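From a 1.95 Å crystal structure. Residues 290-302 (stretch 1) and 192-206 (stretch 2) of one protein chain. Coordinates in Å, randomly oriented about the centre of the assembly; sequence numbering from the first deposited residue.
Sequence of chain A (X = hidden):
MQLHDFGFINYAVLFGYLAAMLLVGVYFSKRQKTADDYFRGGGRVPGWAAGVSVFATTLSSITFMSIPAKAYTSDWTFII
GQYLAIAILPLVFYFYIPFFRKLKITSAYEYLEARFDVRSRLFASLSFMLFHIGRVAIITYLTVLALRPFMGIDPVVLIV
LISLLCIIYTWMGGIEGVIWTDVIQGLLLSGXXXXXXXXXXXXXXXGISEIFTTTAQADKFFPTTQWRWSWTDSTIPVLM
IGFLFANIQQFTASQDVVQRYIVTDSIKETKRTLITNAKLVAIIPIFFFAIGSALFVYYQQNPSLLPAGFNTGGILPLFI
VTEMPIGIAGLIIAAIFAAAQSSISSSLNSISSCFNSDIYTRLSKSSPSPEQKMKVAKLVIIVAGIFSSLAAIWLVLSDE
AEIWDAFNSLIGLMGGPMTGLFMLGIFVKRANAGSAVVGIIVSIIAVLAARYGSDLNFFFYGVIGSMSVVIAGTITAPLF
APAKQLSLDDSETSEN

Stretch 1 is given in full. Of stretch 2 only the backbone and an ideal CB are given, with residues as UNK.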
ATOM      1  N   ALA A 290       4.987  16.749  -9.026  1.00 22.74           N
ATOM      2  CA  ALA A 290       5.398  17.605 -10.134  1.00 21.80           C
ATOM      3  C   ALA A 290       4.422  17.518 -11.272  1.00 19.73           C
ATOM      4  O   ALA A 290       4.102  18.551 -11.902  1.00 20.81           O
ATOM      5  CB  ALA A 290       6.836  17.345 -10.575  1.00 21.19           C
ATOM      6  N   ILE A 291       3.865  16.325 -11.482  1.00 17.99           N
ATOM      7  CA  ILE A 291       2.825  16.153 -12.481  1.00 19.35           C
ATOM      8  C   ILE A 291       1.556  17.019 -12.267  1.00 18.19           C
ATOM      9  O   ILE A 291       1.086  17.653 -13.227  1.00 18.11           O
ATOM     10  CB  ILE A 291       2.462  14.666 -12.714  1.00 19.44           C
ATOM     11  CG1 ILE A 291       3.588  13.976 -13.471  1.00 20.66           C
ATOM     12  CG2 ILE A 291       1.205  14.533 -13.534  1.00 21.72           C
ATOM     13  CD1 ILE A 291       3.572  12.480 -13.214  1.00 20.77           C
ATOM     14  N   GLY A 292       1.023  17.043 -11.032  1.00 19.21           N
ATOM     15  CA  GLY A 292      -0.117  17.892 -10.682  1.00 19.14           C
ATOM     16  C   GLY A 292       0.186  19.356 -10.825  1.00 18.98           C
ATOM     17  O   GLY A 292      -0.601  20.093 -11.352  1.00 20.00           O
ATOM     18  N   SER A 293       1.351  19.792 -10.399  1.00 18.31           N
ATOM     19  CA  SER A 293       1.741  21.160 -10.640  1.00 19.04           C
ATOM     20  C   SER A 293       1.890  21.525 -12.130  1.00 20.62           C
ATOM     21  O   SER A 293       1.447  22.605 -12.595  1.00 17.93           O
ATOM     22  CB  SER A 293       3.040  21.418  -9.870  1.00 17.95           C
ATOM     23  OG  SER A 293       2.804  21.289  -8.485  1.00 19.58           O
ATOM     24  N   ALA A 294       2.521  20.622 -12.878  1.00 19.30           N
ATOM     25  CA  ALA A 294       2.619  20.766 -14.349  1.00 19.43           C
ATOM     26  C   ALA A 294       1.301  20.846 -15.029  1.00 21.10           C
ATOM     27  O   ALA A 294       1.134  21.693 -15.915  1.00 24.34           O
ATOM     28  CB  ALA A 294       3.474  19.677 -14.972  1.00 20.26           C
ATOM     29  N   LEU A 295       0.347  19.993 -14.635  1.00 22.86           N
ATOM     30  CA  LEU A 295      -0.945  19.964 -15.288  1.00 21.22           C
ATOM     31  C   LEU A 295      -1.734  21.204 -15.009  1.00 24.22           C
ATOM     32  O   LEU A 295      -2.537  21.610 -15.851  1.00 23.06           O
ATOM     33  CB  LEU A 295      -1.779  18.762 -14.849  1.00 22.34           C
ATOM     34  CG  LEU A 295      -1.326  17.392 -15.396  1.00 23.88           C
ATOM     35  CD1 LEU A 295      -2.053  16.281 -14.755  1.00 24.60           C
ATOM     36  CD2 LEU A 295      -1.481  17.282 -16.884  1.00 23.26           C
ATOM     37  N   PHE A 296      -1.570  21.725 -13.778  1.00 25.38           N
ATOM     38  CA  PHE A 296      -2.184  22.954 -13.349  1.00 26.34           C
ATOM     39  C   PHE A 296      -1.734  24.104 -14.256  1.00 27.80           C
ATOM     40  O   PHE A 296      -2.574  24.885 -14.740  1.00 26.06           O
ATOM     41  CB  PHE A 296      -1.827  23.233 -11.895  1.00 28.59           C
ATOM     42  CG  PHE A 296      -2.023  24.641 -11.506  1.00 26.16           C
ATOM     43  CD1 PHE A 296      -3.277  25.125 -11.323  1.00 27.34           C
ATOM     44  CD2 PHE A 296      -0.946  25.458 -11.333  1.00 29.55           C
ATOM     45  CE1 PHE A 296      -3.497  26.446 -10.980  1.00 31.61           C
ATOM     46  CE2 PHE A 296      -1.148  26.793 -10.999  1.00 33.70           C
ATOM     47  CZ  PHE A 296      -2.421  27.289 -10.832  1.00 31.28           C
ATOM     48  N   VAL A 297      -0.414  24.220 -14.467  1.00 28.35           N
ATOM     49  CA  VAL A 297       0.121  25.223 -15.390  1.00 26.43           C
ATOM     50  C   VAL A 297      -0.368  24.985 -16.813  1.00 25.70           C
ATOM     51  O   VAL A 297      -0.795  25.917 -17.489  1.00 27.60           O
ATOM     52  CB  VAL A 297       1.624  25.333 -15.313  1.00 24.71           C
ATOM     53  CG1 VAL A 297       2.121  26.393 -16.274  1.00 24.84           C
ATOM     54  CG2 VAL A 297       2.028  25.685 -13.901  1.00 24.03           C
ATOM     55  N   TYR A 298      -0.371  23.731 -17.263  1.00 24.59           N
ATOM     56  CA  TYR A 298      -0.799  23.456 -18.582  1.00 25.57           C
ATOM     57  C   TYR A 298      -2.257  23.850 -18.815  1.00 26.91           C
ATOM     58  O   TYR A 298      -2.550  24.449 -19.839  1.00 24.12           O
ATOM     59  CB  TYR A 298      -0.561  21.998 -18.973  1.00 26.22           C
ATOM     60  CG  TYR A 298      -1.055  21.630 -20.364  1.00 26.98           C
ATOM     61  CD1 TYR A 298      -0.305  21.917 -21.519  1.00 28.88           C
ATOM     62  CD2 TYR A 298      -2.264  20.987 -20.529  1.00 27.27           C
ATOM     63  CE1 TYR A 298      -0.774  21.579 -22.783  1.00 29.02           C
ATOM     64  CE2 TYR A 298      -2.730  20.651 -21.778  1.00 28.29           C
ATOM     65  CZ  TYR A 298      -1.989  20.918 -22.899  1.00 30.91           C
ATOM     66  OH  TYR A 298      -2.534  20.512 -24.120  1.00 33.99           O
ATOM     67  N   TYR A 299      -3.176  23.542 -17.898  1.00 24.01           N
ATOM     68  CA  TYR A 299      -4.563  23.879 -18.171  1.00 23.69           C
ATOM     69  C   TYR A 299      -4.951  25.332 -17.843  1.00 25.88           C
ATOM     70  O   TYR A 299      -6.033  25.755 -18.212  1.00 27.05           O
ATOM     71  CB  TYR A 299      -5.513  22.843 -17.518  1.00 23.73           C
ATOM     72  CG  TYR A 299      -5.465  21.528 -18.241  1.00 23.17           C
ATOM     73  CD1 TYR A 299      -6.092  21.361 -19.492  1.00 24.53           C
ATOM     74  CD2 TYR A 299      -4.824  20.443 -17.692  1.00 23.75           C
ATOM     75  CE1 TYR A 299      -6.041  20.145 -20.179  1.00 25.47           C
ATOM     76  CE2 TYR A 299      -4.800  19.215 -18.333  1.00 26.03           C
ATOM     77  CZ  TYR A 299      -5.391  19.050 -19.596  1.00 26.93           C
ATOM     78  OH  TYR A 299      -5.294  17.815 -20.245  1.00 24.22           O
ATOM     79  N   GLN A 300      -4.084  26.079 -17.149  1.00 26.36           N
ATOM     80  CA  GLN A 300      -4.172  27.516 -17.048  1.00 26.48           C
ATOM     81  C   GLN A 300      -3.742  28.185 -18.363  1.00 30.22           C
ATOM     82  O   GLN A 300      -4.229  29.239 -18.676  1.00 27.03           O
ATOM     83  CB  GLN A 300      -3.256  28.032 -15.957  1.00 28.42           C
ATOM     84  CG  GLN A 300      -3.741  27.724 -14.549  1.00 32.69           C
ATOM     85  CD  GLN A 300      -5.008  28.476 -14.203  1.00 33.55           C
ATOM     86  OE1 GLN A 300      -6.066  27.911 -14.138  1.00 39.41           O
ATOM     87  NE2 GLN A 300      -4.885  29.748 -13.990  1.00 30.13           N
ATOM     88  N   GLN A 301      -2.784  27.590 -19.084  1.00 27.62           N
ATOM     89  CA  GLN A 301      -2.384  28.055 -20.420  1.00 26.90           C
ATOM     90  C   GLN A 301      -3.326  27.627 -21.474  1.00 27.13           C
ATOM     91  O   GLN A 301      -3.305  28.176 -22.548  1.00 29.21           O
ATOM     92  CB  GLN A 301      -1.011  27.552 -20.796  1.00 24.25           C
ATOM     93  CG  GLN A 301       0.086  28.257 -20.046  1.00 23.95           C
ATOM     94  CD  GLN A 301       1.420  27.804 -20.507  1.00 23.98           C
ATOM     95  OE1 GLN A 301       1.539  26.885 -21.328  1.00 29.35           O
ATOM     96  NE2 GLN A 301       2.437  28.423 -19.999  1.00 26.78           N
ATOM     97  N   ASN A 302      -4.144  26.628 -21.200  1.00 29.13           N
ATOM     98  CA  ASN A 302      -5.095  26.116 -22.198  1.00 29.17           C
ATOM     99  C   ASN A 302      -6.462  25.925 -21.620  1.00 31.61           C
ATOM    100  O   ASN A 302      -6.967  24.791 -21.592  1.00 36.55           O
ATOM    101  CB  ASN A 302      -4.600  24.796 -22.709  1.00 29.59           C
ATOM    102  CG  ASN A 302      -3.262  24.923 -23.397  1.00 30.94           C
ATOM    103  OD1 ASN A 302      -3.218  25.327 -24.563  1.00 33.45           O
ATOM    104  ND2 ASN A 302      -2.181  24.601 -22.707  1.00 29.95           N
ATOM    105  N   UNK A 192       7.251   5.650 -16.062  1.00 25.09           N
ATOM    106  CA  UNK A 192       6.050   6.223 -16.588  1.00 23.35           C
ATOM    107  C   UNK A 192       5.774   7.611 -15.992  1.00 23.78           C
ATOM    108  O   UNK A 192       5.390   8.559 -16.697  1.00 21.49           O
ATOM    109  CB  UNK A 192       4.873   5.281 -16.325  1.00 23.35           C
ATOM    110  N   UNK A 193       5.991   7.747 -14.696  1.00 23.02           N
ATOM    111  CA  UNK A 193       5.728   9.016 -14.075  1.00 24.59           C
ATOM    112  C   UNK A 193       6.741  10.044 -14.587  1.00 22.40           C
ATOM    113  O   UNK A 193       6.395  11.195 -14.829  1.00 23.14           O
ATOM    114  CB  UNK A 193       5.781   8.894 -12.551  1.00 24.59           C
ATOM    115  N   UNK A 194       7.980   9.637 -14.753  1.00 21.83           N
ATOM    116  CA  UNK A 194       9.014  10.567 -15.224  1.00 23.42           C
ATOM    117  C   UNK A 194       8.664  11.045 -16.670  1.00 25.52           C
ATOM    118  O   UNK A 194       8.864  12.235 -17.050  1.00 22.56           O
ATOM    119  CB  UNK A 194      10.389   9.896 -15.189  1.00 23.42           C
ATOM    120  N   UNK A 195       8.121  10.117 -17.457  1.00 23.64           N
ATOM    121  CA  UNK A 195       7.865  10.380 -18.850  1.00 24.69           C
ATOM    122  C   UNK A 195       6.674  11.341 -19.003  1.00 24.04           C
ATOM    123  O   UNK A 195       6.665  12.177 -19.887  1.00 22.77           O
ATOM    124  CB  UNK A 195       7.608   9.069 -19.596  1.00 24.69           C
ATOM    125  N   UNK A 196       5.650  11.167 -18.170  1.00 25.13           N
ATOM    126  CA  UNK A 196       4.463  12.099 -18.102  1.00 22.92           C
ATOM    127  C   UNK A 196       4.949  13.506 -17.771  1.00 23.95           C
ATOM    128  O   UNK A 196       4.594  14.484 -18.437  1.00 24.50           O
ATOM    129  CB  UNK A 196       3.448  11.640 -17.053  1.00 22.92           C
ATOM    130  N   UNK A 197       5.771  13.602 -16.748  1.00 22.62           N
ATOM    131  CA  UNK A 197       6.307  14.896 -16.369  1.00 24.25           C
ATOM    132  C   UNK A 197       7.003  15.592 -17.577  1.00 22.98           C
ATOM    133  O   UNK A 197       6.652  16.703 -17.949  1.00 21.30           O
ATOM    134  CB  UNK A 197       7.288  14.726 -15.207  1.00 24.25           C
ATOM    135  N   UNK A 198       7.963  14.921 -18.154  1.00 24.69           N
ATOM    136  CA  UNK A 198       8.677  15.416 -19.327  1.00 25.86           C
ATOM    137  C   UNK A 198       7.803  15.951 -20.473  1.00 26.27           C
ATOM    138  O   UNK A 198       8.057  17.060 -20.995  1.00 27.74           O
ATOM    139  CB  UNK A 198       9.556  14.288 -19.871  1.00 25.86           C
ATOM    140  N   UNK A 199       6.797  15.164 -20.839  1.00 23.82           N
ATOM    141  CA  UNK A 199       5.867  15.507 -21.857  1.00 26.61           C
ATOM    142  C   UNK A 199       5.055  16.726 -21.529  1.00 23.54           C
ATOM    143  O   UNK A 199       4.761  17.522 -22.446  1.00 20.59           O
ATOM    144  CB  UNK A 199       4.940  14.321 -22.129  1.00 26.61           C
ATOM    145  N   UNK A 200       4.622  16.862 -20.273  1.00 19.98           N
ATOM    146  CA  UNK A 200       3.891  18.055 -19.886  1.00 22.44           C
ATOM    147  C   UNK A 200       4.848  19.247 -19.960  1.00 20.75           C
ATOM    148  O   UNK A 200       4.443  20.303 -20.391  1.00 22.00           O
ATOM    149  CB  UNK A 200       3.293  17.907 -18.486  1.00 22.44           C
ATOM    150  N   UNK A 201       6.098  19.088 -19.550  1.00 22.51           N
ATOM    151  CA  UNK A 201       7.047  20.216 -19.673  1.00 26.22           C
ATOM    152  C   UNK A 201       7.195  20.691 -21.112  1.00 29.11           C
ATOM    153  O   UNK A 201       7.268  21.904 -21.325  1.00 32.53           O
ATOM    154  CB  UNK A 201       8.420  19.814 -19.130  1.00 26.22           C
ATOM    155  N   UNK A 202       7.212  19.756 -22.070  1.00 27.37           N
ATOM    156  CA  UNK A 202       7.334  20.097 -23.498  1.00 29.78           C
ATOM    157  C   UNK A 202       6.087  20.754 -24.031  1.00 28.82           C
ATOM    158  O   UNK A 202       6.148  21.425 -25.022  1.00 30.26           O
ATOM    159  CB  UNK A 202       7.640  18.846 -24.324  1.00 29.78           C
ATOM    160  N   UNK A 203       4.955  20.585 -23.382  1.00 27.53           N
ATOM    161  CA  UNK A 203       3.706  21.238 -23.827  1.00 29.60           C
ATOM    162  C   UNK A 203       3.338  22.555 -23.119  1.00 27.12           C
ATOM    163  O   UNK A 203       2.377  23.202 -23.481  1.00 27.66           O
ATOM    164  CB  UNK A 203       2.548  20.255 -23.638  1.00 29.60           C
ATOM    165  N   UNK A 204       4.056  22.893 -22.075  1.00 28.53           N
ATOM    166  CA  UNK A 204       3.832  24.145 -21.384  1.00 28.48           C
ATOM    167  C   UNK A 204       4.730  25.156 -22.059  1.00 28.41           C
ATOM    168  O   UNK A 204       5.914  24.923 -22.213  1.00 24.55           O
ATOM    169  CB  UNK A 204       4.111  24.039 -19.883  1.00 28.48           C
ATOM    170  N   UNK A 205       4.114  26.251 -22.521  1.00 29.24           N
ATOM    171  CA  UNK A 205       4.795  27.378 -23.068  1.00 30.92           C
ATOM    172  C   UNK A 205       5.669  27.912 -21.931  1.00 30.78           C
ATOM    173  O   UNK A 205       5.150  28.328 -20.863  1.00 30.77           O
ATOM    174  CB  UNK A 205       3.823  28.426 -23.614  1.00 30.92           C
ATOM    175  N   UNK A 206       6.980  27.839 -22.123  1.00 26.67           N
ATOM    176  CA  UNK A 206       7.992  28.231 -21.094  1.00 27.73           C
ATOM    177  C   UNK A 206       8.622  27.091 -20.306  1.00 27.65           C
ATOM    178  O   UNK A 206       9.531  27.310 -19.485  1.00 26.16           O
ATOM    179  CB  UNK A 206       7.343  29.185 -20.089  1.00 27.73           C
TER

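Stretch 2 is helical from 192 to about 203 and runs beside helix 290-301 in nearly the same direction, the axes crossing at 22° and approaching to 9.4 Å.

Position 192 is out of reach of stretch 1, so the contact sets no preference; it is glycine, G192. At 193 CA-to-CB points sideways, and the ideal CB lies 4.3 Å from I291 CD1: a small apolar group fits. The residue is A193, its CB 4.2 Å from I291 CD1. Positions 194 and 195 point away and would accept many residues; they are V194 and L195.

Position 196 points toward stretch 1, its ideal CB 3.9 Å from I291 CD1. Leucine, valine or isoleucine would suit. It is I196, whose CG2 packs 3.8 Å from I291 CG1. With A193, 197 and 200 it forms the hole that receives I291.

At 197 CA-to-CB points sideways, and A290 and A294 offer only methyl groups, leaving room for a long apolar or aromatic chain. The residue is F197; with chi1 in t, its ring reaches back, CE1 lying 3.5 Å from A290 CB and 4.2 Å from A294 CB.

Positions 198 and 199 are out of reach and hold I198 and M199, the latter a selenomethionine.

Position 200 points toward a hollow lined by I291, A294, L295 and Y298. The small A294 leaves space, and a branched aliphatic chain can fill it. I200 does so as a knob: CG2 meets A294 CB at 3.4 Å, while CD1 extends to L295 CD2 at 3.6 Å.

Position 201 points away and 202 is out of reach; they are C201 and F202.

At 203 the ideal CB is 3.7 Å from Y298 CE1, so a chain must start against the ring and may then turn outward. A long flexible residue suits, and K203 follows this course, its end leading away. Its O accepts from a water that also donates to Q301 OE1.

Position 204 points sideways between V297, Y298 and Q301; a compact apolar residue fits. V204 places CG1 3.8 Å from V297 CG1 and CG2 3.9 Å from Y298 CB.

At 205 the Q301 amide offers a donor and an acceptor to the backbone, leaving side-chain choice broad. D205 N donates to Q301 OE1 (2.9 Å), and Q301 NE2 donates to D205 O (2.8 Å); its carboxylate takes no part in this pair.

At 206 phi is 100° and psi -5°, and a CB would jam against the preceding carbonyl O. Glycine is called for, and G206 is found.

Stretch 2, residues 192-206: GAVLIFIMICFKVDG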
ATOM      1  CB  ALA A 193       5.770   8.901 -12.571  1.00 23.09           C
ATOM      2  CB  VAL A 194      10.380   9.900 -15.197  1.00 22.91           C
ATOM      3  CG1 VAL A 194      11.391  10.716 -15.967  1.00 22.84           C
ATOM      4  CG2 VAL A 194      10.821   9.688 -13.766  1.00 24.53           C
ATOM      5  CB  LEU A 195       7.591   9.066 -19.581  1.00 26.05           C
ATOM      6  CG  LEU A 195       7.423   9.244 -21.089  1.00 28.18           C
ATOM      7  CD1 LEU A 195       8.706   9.733 -21.776  1.00 28.73           C
ATOM      8  CD2 LEU A 195       6.940   7.932 -21.634  1.00 30.09           C
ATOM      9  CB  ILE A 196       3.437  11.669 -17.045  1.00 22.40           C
ATOM     10  CG1 ILE A 196       2.739  10.350 -17.453  1.00 23.73           C
ATOM     11  CG2 ILE A 196       2.405  12.769 -16.855  1.00 22.59           C
ATOM     12  CD1 ILE A 196       2.062   9.604 -16.320  1.00 24.98           C
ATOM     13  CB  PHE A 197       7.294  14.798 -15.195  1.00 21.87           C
ATOM     14  CG  PHE A 197       7.791  16.145 -14.763  1.00 22.68           C
ATOM     15  CD1 PHE A 197       6.902  17.080 -14.253  1.00 22.95           C
ATOM     16  CD2 PHE A 197       9.109  16.496 -14.940  1.00 22.57           C
ATOM     17  CE1 PHE A 197       7.351  18.335 -13.868  1.00 27.29           C
ATOM     18  CE2 PHE A 197       9.564  17.747 -14.595  1.00 24.17           C
ATOM     19  CZ  PHE A 197       8.687  18.686 -14.061  1.00 23.89           C
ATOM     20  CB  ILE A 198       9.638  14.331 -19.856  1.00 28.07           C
ATOM     21  CG1 ILE A 198      10.787  14.186 -18.858  1.00 28.88           C
ATOM     22  CG2 ILE A 198      10.191  14.722 -21.244  1.00 28.20           C
ATOM     23  CD1 ILE A 198      11.524  12.883 -18.998  1.00 30.74           C
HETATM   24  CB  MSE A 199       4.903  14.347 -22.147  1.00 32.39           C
HETATM   25  CG  MSE A 199       5.742  13.097 -22.537  1.00 44.93           C
HETATM   26 SE   MSE A 199       5.154  12.236 -24.230  1.00 57.24          SE
HETATM   27  CE  MSE A 199       5.306  13.952 -25.201  1.00 59.93           C
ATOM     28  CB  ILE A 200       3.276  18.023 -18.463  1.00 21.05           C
ATOM     29  CG1 ILE A 200       2.288  16.888 -18.297  1.00 21.78           C
ATOM     30  CG2 ILE A 200       2.541  19.347 -18.197  1.00 22.27           C
ATOM     31  CD1 ILE A 200       2.010  16.551 -16.840  1.00 23.80           C
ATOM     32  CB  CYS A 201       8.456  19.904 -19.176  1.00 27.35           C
ATOM     33  SG  CYS A 201       8.696  19.745 -17.414  1.00 34.67           S
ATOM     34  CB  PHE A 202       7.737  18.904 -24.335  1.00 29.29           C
ATOM     35  CG  PHE A 202       9.229  18.637 -24.318  1.00 37.01           C
ATOM     36  CD1 PHE A 202      10.086  19.356 -25.144  1.00 44.01           C
ATOM     37  CD2 PHE A 202       9.777  17.669 -23.485  1.00 41.60           C
ATOM     38  CE1 PHE A 202      11.455  19.110 -25.135  1.00 47.32           C
ATOM     39  CE2 PHE A 202      11.145  17.410 -23.462  1.00 42.46           C
ATOM     40  CZ  PHE A 202      11.988  18.142 -24.284  1.00 49.59           C
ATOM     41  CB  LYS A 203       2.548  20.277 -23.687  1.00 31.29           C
ATOM     42  CG  LYS A 203       2.816  19.035 -24.478  1.00 37.04           C
ATOM     43  CD  LYS A 203       1.637  18.108 -24.411  1.00 41.71           C
ATOM     44  CE  LYS A 203       0.973  17.996 -25.766  1.00 49.82           C
ATOM     45  NZ  LYS A 203       1.518  16.785 -26.426  1.00 49.67           N
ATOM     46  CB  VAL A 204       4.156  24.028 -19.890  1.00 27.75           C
ATOM     47  CG1 VAL A 204       4.277  25.389 -19.239  1.00 28.79           C
ATOM     48  CG2 VAL A 204       3.097  23.197 -19.187  1.00 27.94           C
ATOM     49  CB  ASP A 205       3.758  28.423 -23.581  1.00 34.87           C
ATOM     50  CG  ASP A 205       4.412  29.691 -24.164  1.00 38.66           C
ATOM     51  OD1 ASP A 205       5.472  29.543 -24.770  1.00 46.37           O
ATOM     52  OD2 ASP A 205       3.869  30.825 -24.038  1.00 41.65           O
TER
HETATM   53  O   HOH W   1       0.679  25.263 -23.519  1.00 29.94           O
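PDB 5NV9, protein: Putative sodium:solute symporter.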